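Local coordinates for putative short-chain dehydrogenase/reductase (Burkholderia xenovorans, PDB 5IZ4), which probably reduces carbonyl substrates such as 3-oxoacyl-[acyl-carrier-protein] with NADPH, as a member of the short-chain dehydrogenase/reductase family, and is seen here with ADP bound, at residues A162-T167 and V259-N264; I130-M135 and N181-S186. All blocks are in the same frame, centred on the assembly; numbering follows the deposited sequence.

Contact 1: A162-T167 and V259-N264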
loop_
_atom_site.group_PDB
_atom_site.type_symbol
_atom_site.label_atom_id
_atom_site.label_comp_id
_atom_site.label_asym_id
_atom_site.label_seq_id
_atom_site.Cartn_x
_atom_site.Cartn_y
_atom_site.Cartn_z
ATOM N N ALA A 162 4.217 12.129 -6.482
ATOM C CA ALA A 162 3.089 12.197 -7.409
ATOM C C ALA A 162 2.667 10.817 -7.904
ATOM O O ALA A 162 1.479 10.591 -8.165
ATOM C CB ALA A 162 3.438 13.096 -8.607
ATOM N N GLY A 163 3.620 9.897 -8.087
ATOM C CA GLY A 163 3.262 8.562 -8.538
ATOM C C GLY A 163 2.490 7.788 -7.491
ATOM O O GLY A 163 1.686 6.911 -7.824
ATOM N N LEU A 164 2.709 8.113 -6.216
ATOM C CA LEU A 164 2.051 7.412 -5.123
ATOM C C LEU A 164 0.616 7.879 -4.925
ATOM O O LEU A 164 -0.283 7.049 -4.744
ATOM C CB LEU A 164 2.850 7.613 -3.835
ATOM C CG LEU A 164 4.225 6.952 -3.836
ATOM C CD1 LEU A 164 4.970 7.304 -2.540
ATOM C CD2 LEU A 164 4.071 5.440 -3.997
ATOM N N ASN A 165 0.367 9.191 -4.958
ATOM C CA ASN A 165 -0.947 9.705 -4.574
ATOM C C ASN A 165 -1.633 10.549 -5.646
ATOM O O ASN A 165 -2.691 11.121 -5.366
ATOM C CB ASN A 165 -0.853 10.505 -3.265
ATOM C CG ASN A 165 -0.024 11.786 -3.398
ATOM O OD1 ASN A 165 0.431 12.151 -4.489
ATOM N ND2 ASN A 165 0.157 12.487 -2.273
ATOM N N GLY A 166 -1.074 10.641 -6.854
ATOM C CA GLY A 166 -1.762 11.323 -7.946
ATOM C C GLY A 166 -1.754 12.837 -7.880
ATOM O O GLY A 166 -2.620 13.486 -8.484
ATOM N N THR A 167 -0.810 13.422 -7.154
ATOM C CA THR A 167 -0.667 14.873 -7.107
ATOM C C THR A 167 0.420 15.304 -8.083
ATOM O O THR A 167 0.640 14.641 -9.100
ATOM C CB THR A 167 -0.344 15.336 -5.688
ATOM O OG1 THR A 167 0.903 14.762 -5.278
ATOM C CG2 THR A 167 -1.456 14.906 -4.728
ATOM N N VAL A 259 9.634 1.256 -3.206
ATOM C CA VAL A 259 9.502 2.682 -3.501
ATOM C C VAL A 259 9.634 3.390 -2.164
ATOM O O VAL A 259 8.756 3.254 -1.302
ATOM C CB VAL A 259 8.160 3.010 -4.166
ATOM C CG1 VAL A 259 8.054 4.504 -4.468
ATOM C CG2 VAL A 259 7.975 2.178 -5.402
ATOM N N ILE A 260 10.735 4.107 -1.966
ATOM C CA ILE A 260 11.049 4.766 -0.697
ATOM C C ILE A 260 10.603 6.217 -0.783
ATOM O O ILE A 260 11.129 6.978 -1.606
ATOM C CB ILE A 260 12.552 4.701 -0.382
ATOM C CG1 ILE A 260 13.085 3.280 -0.560
ATOM C CG2 ILE A 260 12.804 5.199 1.039
ATOM C CD1 ILE A 260 12.446 2.289 0.370
ATOM N N ALA A 261 9.654 6.613 0.062
ATOM C CA ALA A 261 9.125 7.975 0.047
ATOM C C ALA A 261 9.914 8.849 1.020
ATOM O O ALA A 261 10.031 8.523 2.208
ATOM C CB ALA A 261 7.638 7.978 0.412
ATOM N N ALA A 262 10.459 9.953 0.513
ATOM C CA ALA A 262 11.202 10.932 1.300
ATOM C C ALA A 262 10.527 12.266 1.000
ATOM O O ALA A 262 10.921 12.982 0.073
ATOM C CB ALA A 262 12.685 10.927 0.941
ATOM N N GLU A 263 9.477 12.578 1.767
ATOM C CA GLU A 263 8.573 13.656 1.387
ATOM C C GLU A 263 8.192 14.532 2.569
ATOM O O GLU A 263 7.163 15.219 2.508
ATOM C CB GLU A 263 7.295 13.102 0.730
ATOM C CG GLU A 263 6.775 11.762 1.274
ATOM C CD GLU A 263 6.516 11.759 2.782
ATOM O OE1 GLU A 263 7.481 11.886 3.572
ATOM O OE2 GLU A 263 5.336 11.619 3.181
ATOM N N ASN A 264 8.980 14.505 3.642
ATOM C CA ASN A 264 8.822 15.430 4.763
ATOM C C ASN A 264 7.468 15.278 5.454
ATOM O O ASN A 264 6.952 16.228 6.049
ATOM C CB ASN A 264 9.062 16.867 4.294
ATOM C CG ASN A 264 10.486 17.058 3.830
ATOM O OD1 ASN A 264 11.412 16.907 4.621
ATOM N ND2 ASN A 264 10.676 17.324 2.537
#
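Leu164 meets Val259 and Ala261 through methyl groups, and neither segment brings a ring or an amide. The amide of Asn181, from helix 171-191, lies against Leu164 and Val259. The flat group that shapes this turn is the Asn165 amide, and it works within 162-167. Its OD1 takes two bonds from Thr167, both from the same face of the amide plane. The backbone N of Thr167 lies 3.2 Å from Asn165 OD1, well above the plane (42° out of it). The Thr167 hydroxyl is closer to the plane, with OG1 donating to Asn165 OD1 at 2.8 Å. The first bond makes an Asx turn. It closes the chain just after the short helix, where Gly166 takes positive phi.

Across the contact, Leu164 spreads its two methyls over the strand. CD1 touches Ala261 CB at 4.0 Å. CD2 touches Val259 CG1 at 4.1 Å, and these two side chains pass each other in opposite directions. The Val259 methyl that makes this contact is the one trans to its backbone N (chi1 -180°). The contact is small and apolar, with no hydrogen bond across it. Ala201 of strand 195-202 also touches Leu164 and Val259. Gly163 O accepts a hydrogen bond from Thr182 OG1 of the third subunit.

Strand 259-262 is the edge strand of the parallel sheet within this chain, in the order 3-2-1-4-5-6-7 of the Rossmann-type SDR fold. Ala261 packs on Gln258 of the second subunit. Leu164 thus joins the short helix after strand 153-158 to this edge strand of the nucleotide-binding fold.

Contact 2: I130-M135 and N181-S186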
loop_
_atom_site.group_PDB
_atom_site.type_symbol
_atom_site.label_atom_id
_atom_site.label_comp_id
_atom_site.label_asym_id
_atom_site.label_seq_id
_atom_site.Cartn_x
_atom_site.Cartn_y
_atom_site.Cartn_z
ATOM N N ILE A 130 9.513 5.296 -20.702
ATOM C CA ILE A 130 10.193 4.599 -21.787
ATOM C C ILE A 130 11.693 4.848 -21.708
ATOM O O ILE A 130 12.499 3.915 -21.796
ATOM C CB ILE A 130 9.625 5.027 -23.152
ATOM C CG1 ILE A 130 8.149 4.614 -23.238
ATOM C CG2 ILE A 130 10.463 4.401 -24.269
ATOM C CD1 ILE A 130 7.423 5.066 -24.484
ATOM N N GLY A 131 12.088 6.115 -21.528
ATOM C CA GLY A 131 13.506 6.433 -21.469
ATOM C C GLY A 131 14.195 5.768 -20.295
ATOM O O GLY A 131 15.329 5.289 -20.411
ATOM N N LEU A 132 13.509 5.712 -19.155
ATOM C CA LEU A 132 14.067 5.054 -17.981
ATOM C C LEU A 132 14.244 3.561 -18.232
ATOM O O LEU A 132 15.289 2.987 -17.902
ATOM C CB LEU A 132 13.161 5.325 -16.786
ATOM C CG LEU A 132 13.545 4.757 -15.414
ATOM C CD1 LEU A 132 13.071 5.694 -14.300
ATOM C CD2 LEU A 132 12.955 3.368 -15.239
ATOM N N TYR A 133 13.242 2.922 -18.839
ATOM C CA TYR A 133 13.370 1.516 -19.210
ATOM C C TYR A 133 14.510 1.297 -20.205
ATOM O O TYR A 133 15.290 0.343 -20.074
ATOM C CB TYR A 133 12.057 1.007 -19.800
ATOM C CG TYR A 133 12.177 -0.402 -20.323
ATOM C CD1 TYR A 133 12.437 -0.649 -21.669
ATOM C CD2 TYR A 133 12.056 -1.492 -19.463
ATOM C CE1 TYR A 133 12.565 -1.940 -22.153
ATOM C CE2 TYR A 133 12.177 -2.789 -19.929
ATOM C CZ TYR A 133 12.438 -3.006 -21.281
ATOM O OH TYR A 133 12.564 -4.290 -21.743
ATOM N N GLN A 134 14.598 2.145 -21.231
ATOM C CA GLN A 134 15.602 1.932 -22.269
ATOM C C GLN A 134 17.014 2.075 -21.711
ATOM O O GLN A 134 17.919 1.321 -22.092
ATOM C CB GLN A 134 15.365 2.897 -23.437
ATOM C CG GLN A 134 14.121 2.512 -24.254
ATOM C CD GLN A 134 13.860 3.418 -25.461
ATOM O OE1 GLN A 134 13.266 2.980 -26.445
ATOM N NE2 GLN A 134 14.272 4.686 -25.373
ATOM N N MET A 135 17.215 3.020 -20.793
ATOM C CA MET A 135 18.526 3.183 -20.173
ATOM C C MET A 135 18.866 1.971 -19.317
ATOM O O MET A 135 19.981 1.436 -19.382
ATOM C CB MET A 135 18.545 4.460 -19.329
ATOM C CG MET A 135 19.934 4.903 -18.933
ATOM S SD MET A 135 20.904 5.376 -20.390
ATOM C CE MET A 135 22.552 5.097 -19.745
ATOM N N ASN A 181 6.786 3.353 -10.835
ATOM C CA ASN A 181 6.688 2.527 -9.632
ATOM C C ASN A 181 6.418 1.065 -9.985
ATOM O O ASN A 181 7.078 0.157 -9.466
ATOM C CB ASN A 181 5.602 3.083 -8.713
ATOM C CG ASN A 181 5.951 4.460 -8.179
ATOM O OD1 ASN A 181 7.092 4.899 -8.291
ATOM N ND2 ASN A 181 4.978 5.137 -7.573
ATOM N N THR A 182 5.453 0.817 -10.875
ATOM C CA THR A 182 5.152 -0.558 -11.266
ATOM C C THR A 182 6.293 -1.171 -12.064
ATOM O O THR A 182 6.618 -2.355 -11.891
ATOM C CB THR A 182 3.866 -0.594 -12.090
ATOM O OG1 THR A 182 2.792 -0.057 -11.310
ATOM C CG2 THR A 182 3.531 -2.019 -12.505
ATOM N N LEU A 183 6.879 -0.395 -12.980
ATOM C CA LEU A 183 8.001 -0.892 -13.769
ATOM C C LEU A 183 9.143 -1.332 -12.862
ATOM O O LEU A 183 9.805 -2.343 -13.123
ATOM C CB LEU A 183 8.484 0.193 -14.738
ATOM C CG LEU A 183 9.506 -0.250 -15.784
ATOM C CD1 LEU A 183 8.817 -0.469 -17.137
ATOM C CD2 LEU A 183 10.594 0.805 -15.921
ATOM N N THR A 184 9.380 -0.573 -11.795
ATOM C CA THR A 184 10.393 -0.936 -10.815
ATOM C C THR A 184 10.149 -2.337 -10.252
ATOM O O THR A 184 11.095 -3.110 -10.066
ATOM C CB THR A 184 10.412 0.120 -9.714
ATOM O OG1 THR A 184 10.791 1.385 -10.289
ATOM C CG2 THR A 184 11.380 -0.251 -8.604
ATOM N N LEU A 185 8.882 -2.692 -10.006
ATOM C CA LEU A 185 8.565 -4.024 -9.495
ATOM C C LEU A 185 8.916 -5.104 -10.505
ATOM O O LEU A 185 9.511 -6.130 -10.149
ATOM C CB LEU A 185 7.086 -4.115 -9.131
ATOM C CG LEU A 185 6.608 -3.147 -8.060
ATOM C CD1 LEU A 185 5.139 -3.392 -7.809
ATOM C CD2 LEU A 185 7.407 -3.327 -6.797
ATOM N N SER A 186 8.529 -4.913 -11.770
ATOM C CA SER A 186 8.848 -5.919 -12.773
ATOM C C SER A 186 10.355 -6.086 -12.908
ATOM O O SER A 186 10.871 -7.211 -12.953
ATOM C CB SER A 186 8.231 -5.538 -14.121
ATOM O OG SER A 186 8.652 -6.466 -15.109
#
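Helix 118-146 and helix 171-191 run in roughly the same direction, with Tyr133 CA and Leu183 CA 8.0 Å apart. Leu183 reaches over from the second helix and touches both Leu132 and Tyr133. Its CD2 lies 3.6 Å from Leu132 CD2, a close methyl-to-methyl contact. The same methyl is 4.2 Å from Tyr133 CB. Leu183 CD1 turns to the ring and approaches Tyr133 CD2 obliquely at 4.1 Å. The Leu183 side chain runs across that of Tyr133 at about a right angle and lies alongside that of Leu132, pointing the opposite way. Leu183 extends toward the other helix with CG trans to its backbone N (chi1 -171°).

These two long helices lie on one side of the Rossmann sheet. In many SDR tetramers they pair with the same helices of another subunit in a four-helix bundle. The contacts here are consistent with that: the Tyr133 ring meets Phe121 of the third subunit, with planes at about 50°, and Ser186 OG is hydrogen-bonded to His110 ND1 of the third subunit. On the sheet side, Leu132 touches Asn100 of strand 97-100. Its side chain is about 6 Å from that of Val75, a residue of the ADP site.

The centres of contact 1 and contact 2 are about 17 Å apart in one Rossmann-type domain. Their segments alternate along the chain: 130-135, 162-167, 181-186, then 259-264. Helix 171-191 follows helix 161-165 directly and ties the two contacts together. Its residue Asn181 does the joining: Asn181 ND2 packs 3.7 Å from Leu164 CD2, and Asn181 OD1 is hydrogen-bonded to Ser159 OG. Contact 2 lies nearer the middle of the chain and close to the ADP site. Contact 1 lies at the chain's own edge strand, away from that site. Helices 161-165, 118-146 and 171-191 serve both the fold and the interface with the third subunit, while the end of the sheet faces the second subunit.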